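CRISPR-associated endonuclease Cas12b (PDB 5U31) cuts DNA carrying a suitable protospacer adjacent motif, guided by a bound RNA, as the effector nuclease of a bacterial CRISPR antiviral system. Local coordinates at residues 202-206 / 431-435; 303-307 / 340-344; 997-1003 / 1075-1080. The protein carries 3 engineered substitutions. Numbering follows the deposited sequence.

Interaction 1: 202-206 / 431-435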
ATOM      1  N   SER A 202     -18.475  38.694   5.157  1.00 45.17           N
ATOM      2  CA  SER A 202     -19.696  39.367   5.565  1.00 34.29           C
ATOM      3  C   SER A 202     -20.075  39.050   7.008  1.00 38.22           C
ATOM      4  O   SER A 202     -21.148  39.457   7.463  1.00 43.30           O
ATOM      5  CB  SER A 202     -20.835  38.987   4.617  1.00 43.92           C
ATOM      6  OG  SER A 202     -20.936  37.579   4.493  1.00 60.12           O
ATOM      7  N   VAL A 203     -19.220  38.338   7.733  1.00 41.69           N
ATOM      8  CA  VAL A 203     -19.504  37.963   9.112  1.00 36.44           C
ATOM      9  C   VAL A 203     -19.288  39.172  10.012  1.00 34.27           C
ATOM     10  O   VAL A 203     -18.266  39.859   9.915  1.00 43.27           O
ATOM     11  CB  VAL A 203     -18.619  36.783   9.544  1.00 38.17           C
ATOM     12  CG1 VAL A 203     -18.910  36.398  10.978  1.00 36.48           C
ATOM     13  CG2 VAL A 203     -18.828  35.590   8.619  1.00 47.64           C
ATOM     14  N   GLU A 204     -20.256  39.439  10.891  1.00 34.57           N
ATOM     15  CA  GLU A 204     -20.131  40.514  11.878  1.00 33.78           C
ATOM     16  C   GLU A 204     -19.274  40.007  13.033  1.00 33.53           C
ATOM     17  O   GLU A 204     -19.764  39.527  14.058  1.00 33.93           O
ATOM     18  CB  GLU A 204     -21.500  40.978  12.355  1.00 34.68           C
ATOM     19  CG  GLU A 204     -22.369  41.544  11.255  1.00 52.33           C
ATOM     20  CD  GLU A 204     -23.741  41.951  11.750  1.00 57.22           C
ATOM     21  OE1 GLU A 204     -24.009  41.800  12.962  1.00 51.74           O
ATOM     22  OE2 GLU A 204     -24.550  42.424  10.923  1.00 61.91           O
ATOM     23  N   TRP A 205     -17.962  40.108  12.853  1.00 32.92           N
ATOM     24  CA  TRP A 205     -17.044  39.634  13.871  1.00 32.69           C
ATOM     25  C   TRP A 205     -17.104  40.533  15.101  1.00 33.26           C
ATOM     26  O   TRP A 205     -17.543  41.685  15.043  1.00 33.68           O
ATOM     27  CB  TRP A 205     -15.612  39.588  13.333  1.00 31.98           C
ATOM     28  CG  TRP A 205     -15.424  38.792  12.067  1.00 32.39           C
ATOM     29  CD1 TRP A 205     -15.366  39.277  10.793  1.00 35.12           C
ATOM     30  CD2 TRP A 205     -15.252  37.375  11.963  1.00 32.59           C
ATOM     31  NE1 TRP A 205     -15.172  38.250   9.901  1.00 30.85           N
ATOM     32  CE2 TRP A 205     -15.100  37.071  10.595  1.00 37.20           C
ATOM     33  CE3 TRP A 205     -15.218  36.333  12.893  1.00 31.12           C
ATOM     34  CZ2 TRP A 205     -14.918  35.769  10.135  1.00 43.15           C
ATOM     35  CZ3 TRP A 205     -15.032  35.042  12.436  1.00 37.08           C
ATOM     36  CH2 TRP A 205     -14.884  34.771  11.069  1.00 37.03           C
ATOM     37  N   LYS A 206     -16.667  39.984  16.230  1.00 36.29           N
ATOM     38  CA  LYS A 206     -16.496  40.794  17.426  1.00 37.01           C
ATOM     39  C   LYS A 206     -15.569  41.967  17.110  1.00 43.25           C
ATOM     40  O   LYS A 206     -14.572  41.794  16.396  1.00 51.40           O
ATOM     41  CB  LYS A 206     -15.924  39.945  18.565  1.00 56.51           C
ATOM     42  CG  LYS A 206     -15.532  40.722  19.818  1.00 72.79           C
ATOM     43  CD  LYS A 206     -14.715  39.870  20.783  1.00 74.79           C
ATOM     44  CE  LYS A 206     -14.254  40.686  21.986  1.00 83.71           C
ATOM     45  NZ  LYS A 206     -13.347  39.912  22.880  1.00 91.73           N
ATOM     46  N   VAL A 431     -27.686  36.630   8.849  1.00 39.19           N
ATOM     47  CA  VAL A 431     -26.508  37.392   9.257  1.00 45.01           C
ATOM     48  C   VAL A 431     -25.635  36.530  10.158  1.00 47.46           C
ATOM     49  O   VAL A 431     -26.099  35.996  11.174  1.00 43.82           O
ATOM     50  CB  VAL A 431     -26.884  38.715   9.950  1.00 36.94           C
ATOM     51  CG1 VAL A 431     -27.518  39.659   8.960  1.00 37.40           C
ATOM     52  CG2 VAL A 431     -27.809  38.486  11.128  1.00 48.29           C
ATOM     53  N   ALA A 432     -24.367  36.397   9.783  1.00 43.78           N
ATOM     54  CA  ALA A 432     -23.394  35.657  10.568  1.00 35.52           C
ATOM     55  C   ALA A 432     -22.808  36.568  11.637  1.00 34.40           C
ATOM     56  O   ALA A 432     -22.341  37.670  11.335  1.00 49.83           O
ATOM     57  CB  ALA A 432     -22.285  35.110   9.667  1.00 33.54           C
ATOM     58  N   ARG A 433     -22.829  36.100  12.880  1.00 34.62           N
ATOM     59  CA  ARG A 433     -22.387  36.880  14.027  1.00 34.79           C
ATOM     60  C   ARG A 433     -21.455  36.016  14.866  1.00 44.81           C
ATOM     61  O   ARG A 433     -21.769  34.854  15.142  1.00 34.48           O
ATOM     62  CB  ARG A 433     -23.606  37.368  14.836  1.00 35.80           C
ATOM     63  CG  ARG A 433     -23.392  37.596  16.332  1.00 51.60           C
ATOM     64  CD  ARG A 433     -24.710  37.488  17.125  1.00 47.49           C
ATOM     65  NE  ARG A 433     -24.478  37.334  18.566  1.00 65.74           N
ATOM     66  CZ  ARG A 433     -25.314  36.717  19.404  1.00 76.53           C
ATOM     67  NH1 ARG A 433     -25.014  36.618  20.699  1.00 38.78           N
ATOM     68  NH2 ARG A 433     -26.443  36.187  18.950  1.00 69.32           N
ATOM     69  N   GLU A 434     -20.301  36.569  15.238  1.00 39.51           N
ATOM     70  CA  GLU A 434     -19.356  35.848  16.083  1.00 35.16           C
ATOM     71  C   GLU A 434     -19.854  35.840  17.524  1.00 34.45           C
ATOM     72  O   GLU A 434     -20.311  36.863  18.043  1.00 47.12           O
ATOM     73  CB  GLU A 434     -17.965  36.485  15.998  1.00 33.14           C
ATOM     74  CG  GLU A 434     -16.877  35.783  16.816  1.00 32.84           C
ATOM     75  CD  GLU A 434     -15.510  36.431  16.655  1.00 39.81           C
ATOM     76  OE1 GLU A 434     -14.495  35.782  16.988  1.00 40.52           O
ATOM     77  OE2 GLU A 434     -15.447  37.590  16.194  1.00 42.02           O
ATOM     78  N   VAL A 435     -19.768  34.680  18.171  1.00 34.49           N
ATOM     79  CA  VAL A 435     -20.325  34.479  19.500  1.00 37.80           C
ATOM     80  C   VAL A 435     -19.293  33.782  20.374  1.00 46.81           C
ATOM     81  O   VAL A 435     -18.286  33.260  19.898  1.00 34.33           O
ATOM     82  CB  VAL A 435     -21.629  33.666  19.462  1.00 35.84           C
ATOM     83  CG1 VAL A 435     -22.719  34.455  18.756  1.00 36.25           C
ATOM     84  CG2 VAL A 435     -21.379  32.325  18.780  1.00 35.26           C
TER
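Val431 opens the strand with a loose approach: its CB lies 4.5 Å from OE2 of Glu204. Ala432 makes the first firm contacts. Its O accepts a hydrogen bond from N of Glu204 at 2.8 Å, and its CB meets CG2 of Val203 at 3.6 Å. Arg433 is paired with Glu204 in a single beta bridge, CA to CA 4.8 Å. The end of its side chain leads away from the loop and forms a salt bridge with Glu428. Glu434 has the largest area covered here. Its N donates to O of Glu204 at 3.2 Å, so Glu204 bonds through both its N and its O to the residues flanking Arg433. These two bonds place the segments side by side and pointing roughly the same way, 35° apart. Glu204 is also the centre of an inverse gamma turn, with a weak bond from Trp205 N to Val203 O at 3.0 Å. The pairing is a single bridge. Beyond it, a side chain takes over from the backbone: OE2 of Glu434 accepts from N of Lys206 at 2.7 Å and lies at the edge of the Trp205 ring. OE1 of Glu434 is held by Trp217. The contact joins REC1 to WED-II across the two lobes. Strand 431-435 pairs on its other edge with strand 424-428, whose Leu425 touches Val203, Trp205 and Glu434. Helix 17-45 packs against Val203 and Ala432 through Lys25, and helix 216-257 supplies Trp217.

Interaction 2: 303-307 / 340-344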
ATOM      1  N   VAL A 303      11.737 -20.253 -23.203  1.00 65.75           N
ATOM      2  CA  VAL A 303      11.507 -20.395 -24.639  1.00 73.18           C
ATOM      3  C   VAL A 303      12.814 -20.300 -25.415  1.00 75.66           C
ATOM      4  O   VAL A 303      12.992 -20.982 -26.432  1.00 64.60           O
ATOM      5  CB  VAL A 303      10.490 -19.342 -25.120  1.00 76.23           C
ATOM      6  CG1 VAL A 303      10.184 -19.529 -26.596  1.00 72.42           C
ATOM      7  CG2 VAL A 303       9.218 -19.418 -24.298  1.00 77.65           C
ATOM      8  N   PHE A 304      13.753 -19.472 -24.946  1.00 81.03           N
ATOM      9  CA  PHE A 304      14.995 -19.257 -25.685  1.00 83.45           C
ATOM     10  C   PHE A 304      15.910 -20.476 -25.620  1.00 89.87           C
ATOM     11  O   PHE A 304      16.507 -20.863 -26.631  1.00 73.21           O
ATOM     12  CB  PHE A 304      15.717 -18.017 -25.155  1.00 60.22           C
ATOM     13  CG  PHE A 304      15.065 -16.717 -25.545  1.00 65.88           C
ATOM     14  CD1 PHE A 304      15.560 -15.511 -25.076  1.00 59.46           C
ATOM     15  CD2 PHE A 304      13.959 -16.698 -26.380  1.00 74.74           C
ATOM     16  CE1 PHE A 304      14.966 -14.313 -25.431  1.00 54.47           C
ATOM     17  CE2 PHE A 304      13.360 -15.502 -26.736  1.00 75.24           C
ATOM     18  CZ  PHE A 304      13.865 -14.311 -26.263  1.00 49.80           C
ATOM     19  N   GLU A 305      16.049 -21.083 -24.437  1.00 89.72           N
ATOM     20  CA  GLU A 305      16.864 -22.289 -24.320  1.00 89.85           C
ATOM     21  C   GLU A 305      16.292 -23.418 -25.162  1.00 86.58           C
ATOM     22  O   GLU A 305      17.033 -24.145 -25.836  1.00 83.97           O
ATOM     23  CB  GLU A 305      16.969 -22.719 -22.858  1.00 91.95           C
ATOM     24  CG  GLU A 305      17.756 -21.758 -21.991  1.00114.08           C
ATOM     25  CD  GLU A 305      17.842 -22.220 -20.552  1.00130.34           C
ATOM     26  OE1 GLU A 305      17.224 -23.255 -20.224  1.00133.61           O
ATOM     27  OE2 GLU A 305      18.528 -21.551 -19.751  1.00132.97           O
ATOM     28  N   LYS A 306      14.970 -23.579 -25.137  1.00 81.50           N
ATOM     29  CA  LYS A 306      14.336 -24.591 -25.970  1.00 87.03           C
ATOM     30  C   LYS A 306      14.489 -24.277 -27.454  1.00 95.84           C
ATOM     31  O   LYS A 306      14.582 -25.197 -28.274  1.00106.22           O
ATOM     32  CB  LYS A 306      12.867 -24.721 -25.582  1.00 81.93           C
ATOM     33  CG  LYS A 306      12.605 -25.721 -24.467  1.00 83.80           C
ATOM     34  CD  LYS A 306      11.702 -25.134 -23.396  1.00 83.24           C
ATOM     35  CE  LYS A 306      11.047 -26.223 -22.551  1.00 91.21           C
ATOM     36  NZ  LYS A 306      12.026 -27.180 -21.963  1.00 94.39           N
ATOM     37  N   TRP A 307      14.528 -22.994 -27.820  1.00 84.54           N
ATOM     38  CA  TRP A 307      14.773 -22.638 -29.214  1.00 89.21           C
ATOM     39  C   TRP A 307      16.215 -22.906 -29.623  1.00 97.82           C
ATOM     40  O   TRP A 307      16.485 -23.146 -30.806  1.00108.55           O
ATOM     41  CB  TRP A 307      14.435 -21.168 -29.452  1.00 89.40           C
ATOM     42  CG  TRP A 307      12.990 -20.898 -29.673  1.00 82.21           C
ATOM     43  CD1 TRP A 307      11.982 -21.813 -29.739  1.00 80.07           C
ATOM     44  CD2 TRP A 307      12.385 -19.617 -29.864  1.00 83.57           C
ATOM     45  NE1 TRP A 307      10.783 -21.179 -29.959  1.00 81.72           N
ATOM     46  CE2 TRP A 307      11.005 -19.829 -30.039  1.00 84.51           C
ATOM     47  CE3 TRP A 307      12.878 -18.309 -29.902  1.00 89.05           C
ATOM     48  CZ2 TRP A 307      10.112 -18.782 -30.248  1.00 90.24           C
ATOM     49  CZ3 TRP A 307      11.991 -17.273 -30.113  1.00 91.42           C
ATOM     50  CH2 TRP A 307      10.624 -17.514 -30.281  1.00 93.31           C
ATOM     51  N   PHE A 340       6.608 -14.042 -29.282  1.00 59.94           N
ATOM     52  CA  PHE A 340       7.458 -15.193 -29.544  1.00 63.48           C
ATOM     53  C   PHE A 340       7.213 -15.764 -30.936  1.00 73.88           C
ATOM     54  O   PHE A 340       8.130 -16.322 -31.548  1.00 79.28           O
ATOM     55  CB  PHE A 340       7.229 -16.249 -28.469  1.00 59.67           C
ATOM     56  CG  PHE A 340       7.670 -15.821 -27.101  1.00 63.46           C
ATOM     57  CD1 PHE A 340       8.944 -15.318 -26.895  1.00 59.53           C
ATOM     58  CD2 PHE A 340       6.810 -15.915 -26.021  1.00 58.98           C
ATOM     59  CE1 PHE A 340       9.353 -14.927 -25.633  1.00 50.50           C
ATOM     60  CE2 PHE A 340       7.210 -15.524 -24.761  1.00 51.33           C
ATOM     61  CZ  PHE A 340       8.483 -15.031 -24.568  1.00 50.13           C
ATOM     62  N   ALA A 341       5.992 -15.619 -31.457  1.00 71.21           N
ATOM     63  CA  ALA A 341       5.722 -16.055 -32.822  1.00 65.07           C
ATOM     64  C   ALA A 341       6.530 -15.241 -33.823  1.00 77.02           C
ATOM     65  O   ALA A 341       7.058 -15.788 -34.798  1.00 87.42           O
ATOM     66  CB  ALA A 341       4.229 -15.947 -33.121  1.00 66.27           C
ATOM     67  N   LYS A 342       6.642 -13.931 -33.595  1.00 75.06           N
ATOM     68  CA  LYS A 342       7.416 -13.085 -34.492  1.00 69.01           C
ATOM     69  C   LYS A 342       8.913 -13.170 -34.207  1.00 69.11           C
ATOM     70  O   LYS A 342       9.723 -12.923 -35.108  1.00 70.68           O
ATOM     71  CB  LYS A 342       6.931 -11.635 -34.395  1.00 64.22           C
ATOM     72  CG  LYS A 342       7.406 -10.744 -35.541  1.00 86.82           C
ATOM     73  CD  LYS A 342       6.458 -10.752 -36.735  1.00 97.85           C
ATOM     74  CE  LYS A 342       5.208  -9.929 -36.460  1.00 97.35           C
ATOM     75  NZ  LYS A 342       4.391  -9.723 -37.691  1.00 87.29           N
ATOM     76  N   LEU A 343       9.300 -13.523 -32.977  1.00 57.57           N
ATOM     77  CA  LEU A 343      10.710 -13.742 -32.675  1.00 63.77           C
ATOM     78  C   LEU A 343      11.221 -15.062 -33.235  1.00 66.27           C
ATOM     79  O   LEU A 343      12.438 -15.258 -33.315  1.00 68.42           O
ATOM     80  CB  LEU A 343      10.948 -13.704 -31.162  1.00 64.98           C
ATOM     81  CG  LEU A 343      10.908 -12.344 -30.459  1.00 64.56           C
ATOM     82  CD1 LEU A 343      11.079 -12.527 -28.965  1.00 53.43           C
ATOM     83  CD2 LEU A 343      11.970 -11.404 -30.999  1.00 55.28           C
ATOM     84  N   ALA A 344      10.324 -15.975 -33.607  1.00 78.74           N
ATOM     85  CA  ALA A 344      10.743 -17.210 -34.253  1.00 80.94           C
ATOM     86  C   ALA A 344      11.001 -17.021 -35.741  1.00 77.33           C
ATOM     87  O   ALA A 344      11.691 -17.850 -36.347  1.00 67.12           O
ATOM     88  CB  ALA A 344       9.691 -18.299 -34.038  1.00 79.77           C
TER
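Trp307 and Phe340 have the largest buried areas in this contact between two REC1 helices. Trp307 reaches from helix 300-308 to residues 340-344 of the facing segment. Its CH2 lies 3.0 Å from O of Phe340, which sits at the edge of the indole, near the ring plane. The same ring packs along the segment: CH2 is 4.1 Å from CB of Phe340, CZ3 is 3.9 Å from CB of Leu343, and CZ2 is 3.8 Å from CB of Ala344. Phe340 extends back toward helix 300-308. CG2 of Val303 lies over one face of its ring, and CG1 of Val303 is 4.4 Å from CD1 of Phe340. CE1 of Phe340 meets CE2 of Phe304 at 4.2 Å. Leu343 fills the space beside these rings, with its CD1 4.3 Å from CZ of Phe304 and at the edge of that ring. Tyr319 and Trp352 extend the aromatic cluster, and Ile323 touches both Trp307 and Phe340. NE1 of Trp307 is not spent between the segments: it donates to O of Tyr319. All six residues that touch are buried. The two segments are thus joined mainly by apolar and aromatic packing, with the indole also against backbone carbonyls, as in the hydrophobic core of a helical domain. Their association depends on the fit of side chains rather than on directed polar bonds.

Interaction 3: 997-1003 / 1075-1080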
ATOM      1  N   GLN A 997      25.148 -17.129   2.576  1.00 46.49           N
ATOM      2  CA  GLN A 997      25.365 -18.450   3.152  1.00 53.26           C
ATOM      3  C   GLN A 997      24.677 -19.553   2.361  1.00 43.86           C
ATOM      4  O   GLN A 997      24.951 -20.731   2.607  1.00 47.13           O
ATOM      5  CB  GLN A 997      24.858 -18.481   4.601  1.00 55.76           C
ATOM      6  CG  GLN A 997      25.351 -17.332   5.480  1.00 50.09           C
ATOM      7  CD  GLN A 997      24.608 -17.225   6.804  1.00 43.71           C
ATOM      8  OE1 GLN A 997      23.840 -18.111   7.178  1.00 41.59           O
ATOM      9  NE2 GLN A 997      24.836 -16.128   7.519  1.00 45.18           N
ATOM     10  N   ILE A 998      23.810 -19.197   1.414  1.00 42.19           N
ATOM     11  CA  ILE A 998      22.882 -20.144   0.811  1.00 42.21           C
ATOM     12  C   ILE A 998      22.842 -19.959  -0.705  1.00 42.31           C
ATOM     13  O   ILE A 998      22.682 -20.931  -1.450  1.00 47.51           O
ATOM     14  CB  ILE A 998      21.486 -19.992   1.454  1.00 43.06           C
ATOM     15  CG1 ILE A 998      21.156 -21.214   2.304  1.00 54.80           C
ATOM     16  CG2 ILE A 998      20.389 -19.751   0.419  1.00 40.83           C
ATOM     17  CD1 ILE A 998      19.766 -21.178   2.878  1.00 73.74           C
ATOM     18  N   ARG A 999      23.011 -18.721  -1.173  1.00 41.91           N
ATOM     19  CA  ARG A 999      22.898 -18.407  -2.593  1.00 41.99           C
ATOM     20  C   ARG A 999      23.973 -17.405  -2.994  1.00 49.33           C
ATOM     21  O   ARG A 999      24.294 -16.490  -2.231  1.00 48.73           O
ATOM     22  CB  ARG A 999      21.498 -17.860  -2.921  1.00 42.21           C
ATOM     23  CG  ARG A 999      21.452 -16.916  -4.105  1.00 59.49           C
ATOM     24  CD  ARG A 999      20.040 -16.674  -4.605  1.00 54.35           C
ATOM     25  NE  ARG A 999      20.042 -15.708  -5.701  1.00 76.83           N
ATOM     26  CZ  ARG A 999      19.022 -15.508  -6.526  1.00101.61           C
ATOM     27  NH1 ARG A 999      17.908 -16.214  -6.390  1.00104.51           N
ATOM     28  NH2 ARG A 999      19.118 -14.603  -7.492  1.00116.03           N
ATOM     29  N   LEU A1000      24.524 -17.578  -4.197  1.00 50.17           N
ATOM     30  CA  LEU A1000      25.631 -16.750  -4.660  1.00 43.32           C
ATOM     31  C   LEU A1000      25.524 -16.546  -6.163  1.00 48.13           C
ATOM     32  O   LEU A1000      25.341 -17.513  -6.906  1.00 66.47           O
ATOM     33  CB  LEU A1000      26.972 -17.403  -4.309  1.00 44.34           C
ATOM     34  CG  LEU A1000      28.042 -16.546  -3.637  1.00 46.07           C
ATOM     35  CD1 LEU A1000      27.440 -15.712  -2.534  1.00 45.43           C
ATOM     36  CD2 LEU A1000      29.142 -17.432  -3.085  1.00 46.49           C
ATOM     37  N   ARG A1001      25.644 -15.295  -6.607  1.00 56.94           N
ATOM     38  CA  ARG A1001      25.687 -14.965  -8.027  1.00 57.53           C
ATOM     39  C   ARG A1001      27.135 -14.848  -8.477  1.00 51.51           C
ATOM     40  O   ARG A1001      27.939 -14.178  -7.823  1.00 56.68           O
ATOM     41  CB  ARG A1001      24.951 -13.660  -8.323  1.00 65.31           C
ATOM     42  CG  ARG A1001      23.612 -13.870  -8.977  1.00 62.06           C
ATOM     43  CD  ARG A1001      23.449 -13.028 -10.225  1.00 42.54           C
ATOM     44  NE  ARG A1001      22.539 -13.681 -11.157  1.00 46.21           N
ATOM     45  CZ  ARG A1001      21.215 -13.694 -11.030  1.00 59.76           C
ATOM     46  NH1 ARG A1001      20.631 -13.080 -10.005  1.00 63.18           N
ATOM     47  NH2 ARG A1001      20.475 -14.327 -11.930  1.00 62.42           N
ATOM     48  N   CYS A1002      27.459 -15.486  -9.597  1.00 46.52           N
ATOM     49  CA  CYS A1002      28.841 -15.578 -10.037  1.00 46.84           C
ATOM     50  C   CYS A1002      28.930 -15.332 -11.534  1.00 47.49           C
ATOM     51  O   CYS A1002      27.959 -15.497 -12.275  1.00 47.26           O
ATOM     52  CB  CYS A1002      29.440 -16.940  -9.682  1.00 50.03           C
ATOM     53  SG  CYS A1002      29.358 -17.304  -7.919  1.00 65.13           S
ATOM     54  N   ASP A1003      30.120 -14.919 -11.961  1.00 48.37           N
ATOM     55  CA  ASP A1003      30.443 -14.724 -13.365  1.00 49.25           C
ATOM     56  C   ASP A1003      31.723 -15.483 -13.676  1.00 50.68           C
ATOM     57  O   ASP A1003      32.624 -15.575 -12.837  1.00 53.42           O
ATOM     58  CB  ASP A1003      30.626 -13.235 -13.713  1.00 48.99           C
ATOM     59  CG  ASP A1003      29.446 -12.374 -13.281  1.00 63.02           C
ATOM     60  OD1 ASP A1003      29.460 -11.866 -12.139  1.00 58.35           O
ATOM     61  OD2 ASP A1003      28.511 -12.193 -14.089  1.00 67.85           O
ATOM     62  N   SER A1075      25.478 -14.955 -16.126  1.00 71.65           N
ATOM     63  CA  SER A1075      25.893 -15.273 -14.771  1.00 69.11           C
ATOM     64  C   SER A1075      25.325 -16.622 -14.338  1.00 68.27           C
ATOM     65  O   SER A1075      24.373 -17.147 -14.922  1.00 72.81           O
ATOM     66  CB  SER A1075      25.452 -14.177 -13.795  1.00 72.45           C
ATOM     67  OG  SER A1075      24.040 -14.088 -13.719  1.00 71.22           O
ATOM     68  N   VAL A1076      25.929 -17.182 -13.295  1.00 61.30           N
ATOM     69  CA  VAL A1076      25.541 -18.475 -12.746  1.00 50.88           C
ATOM     70  C   VAL A1076      25.188 -18.283 -11.280  1.00 63.55           C
ATOM     71  O   VAL A1076      25.938 -17.642 -10.536  1.00 85.26           O
ATOM     72  CB  VAL A1076      26.664 -19.517 -12.904  1.00 50.75           C
ATOM     73  CG1 VAL A1076      26.285 -20.815 -12.212  1.00 48.52           C
ATOM     74  CG2 VAL A1076      26.962 -19.758 -14.377  1.00 55.15           C
ATOM     75  N   VAL A1077      24.049 -18.829 -10.868  1.00 47.79           N
ATOM     76  CA  VAL A1077      23.607 -18.767  -9.482  1.00 44.76           C
ATOM     77  C   VAL A1077      23.889 -20.110  -8.830  1.00 53.86           C
ATOM     78  O   VAL A1077      23.421 -21.150  -9.305  1.00 58.91           O
ATOM     79  CB  VAL A1077      22.119 -18.406  -9.380  1.00 45.38           C
ATOM     80  CG1 VAL A1077      21.615 -18.629  -7.961  1.00 43.04           C
ATOM     81  CG2 VAL A1077      21.911 -16.967  -9.798  1.00 43.18           C
ATOM     82  N   LEU A1078      24.652 -20.086  -7.742  1.00 51.31           N
ATOM     83  CA  LEU A1078      24.986 -21.282  -6.983  1.00 45.76           C
ATOM     84  C   LEU A1078      24.152 -21.335  -5.709  1.00 55.61           C
ATOM     85  O   LEU A1078      24.053 -20.338  -4.984  1.00 44.13           O
ATOM     86  CB  LEU A1078      26.476 -21.309  -6.639  1.00 46.55           C
ATOM     87  CG  LEU A1078      27.475 -21.243  -7.793  1.00 47.56           C
ATOM     88  CD1 LEU A1078      28.883 -21.418  -7.274  1.00 48.39           C
ATOM     89  CD2 LEU A1078      27.154 -22.305  -8.814  1.00 48.27           C
HETATM   90  N   MSE A1079      23.554 -22.495  -5.445  1.00 48.70           N
HETATM   91  CA  MSE A1079      22.794 -22.736  -4.219  1.00 45.13           C
HETATM   92  C   MSE A1079      23.507 -23.747  -3.333  1.00 45.80           C
HETATM   93  O   MSE A1079      24.420 -24.443  -3.774  1.00 49.55           O
HETATM   94  CB  MSE A1079      21.388 -23.235  -4.538  1.00 54.38           C
HETATM   95  CG  MSE A1079      20.556 -22.282  -5.365  1.00 72.56           C
HETATM   96 SE   MSE A1079      19.748 -20.845  -4.326  1.00 68.76          SE
HETATM   97  CE  MSE A1079      18.754 -19.998  -5.773  1.00 78.94           C
ATOM     98  N   ARG A1080      23.073 -23.844  -2.082  1.00 44.63           N
ATOM     99  CA  ARG A1080      23.778 -24.644  -1.093  1.00 45.24           C
ATOM    100  C   ARG A1080      22.782 -25.123  -0.048  1.00 44.80           C
ATOM    101  O   ARG A1080      21.946 -24.345   0.413  1.00 43.89           O
ATOM    102  CB  ARG A1080      24.895 -23.818  -0.446  1.00 45.32           C
ATOM    103  CG  ARG A1080      26.096 -24.610  -0.013  1.00 46.38           C
ATOM    104  CD  ARG A1080      26.326 -24.440   1.471  1.00 60.03           C
ATOM    105  NE  ARG A1080      26.658 -23.065   1.832  1.00 49.30           N
ATOM    106  CZ  ARG A1080      27.898 -22.621   2.003  1.00 50.06           C
ATOM    107  NH1 ARG A1080      28.109 -21.356   2.342  1.00 45.74           N
ATOM    108  NH2 ARG A1080      28.930 -23.440   1.836  1.00 55.79           N
TER
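This is an antiparallel strand pairing inside the Nuc-II domain, between two inner strands of a sheet. The strand axes approach to 4.6 Å, with 153° between their directions. Four backbone hydrogen bonds define the register. Leu1000 and Leu1078 form one hydrogen-bonded pair, with Leu1000 N to Leu1078 O at 2.9 Å and Leu1078 N to Leu1000 O at 2.8 Å. Cys1002 and Val1076 form the next, with Cys1002 N to Val1076 O and Val1076 N to Cys1002 O both at 2.8 Å. Arg999 with Met1079 and Arg1001 with Val1077 are non-hydrogen-bonded pairs. Side chains alternate between two faces. Leu1000, Cys1002, Val1076 and Leu1078 share an apolar face, continued by Leu1013 and Trp1091 of the neighbouring strands. On the other, both arginines use Val1077: its CG1 lies over one face of the Arg999 guanidinium and its CG2 over one face of that of Arg1001. Met1079, a selenomethionine, places SE 3.7 Å from CB of Arg999. Side chains tie both ends. NE of Arg1001 donates to OG of Ser1075 at 3.0 Å, and Arg1080 grips O of Gln997 through NE at 3.0 Å and NH1 at 3.2 Å. Such alternation marks regular antiparallel beta pairing; strands 1011-1015 and 1091-1093 on either side make this an inner pair of the Nuc-II sheet, with helix 1094-1113 against the face of Val1077 and Met1079.

Overall arrangement
Interaction 2 is wholly buried, while interactions 1 and 3 are partly buried. Interaction 1 is the most exposed and links two domains, REC1 and WED-II. The other two each stay within one domain. Interaction 2 is nested along the chain inside the loop closed by interaction 1, yet their centres are about 77 Å apart, on opposite sides of the chain's centre. Interactions 2 and 3 lie on the same side, with centres about 27 Å apart, but do not touch. No helix or strand is shared between the three contacts. Chemistry follows place: a brief loop-to-strand bridge at the domain junction, apolar packing between helices, and regular backbone pairing within a sheet.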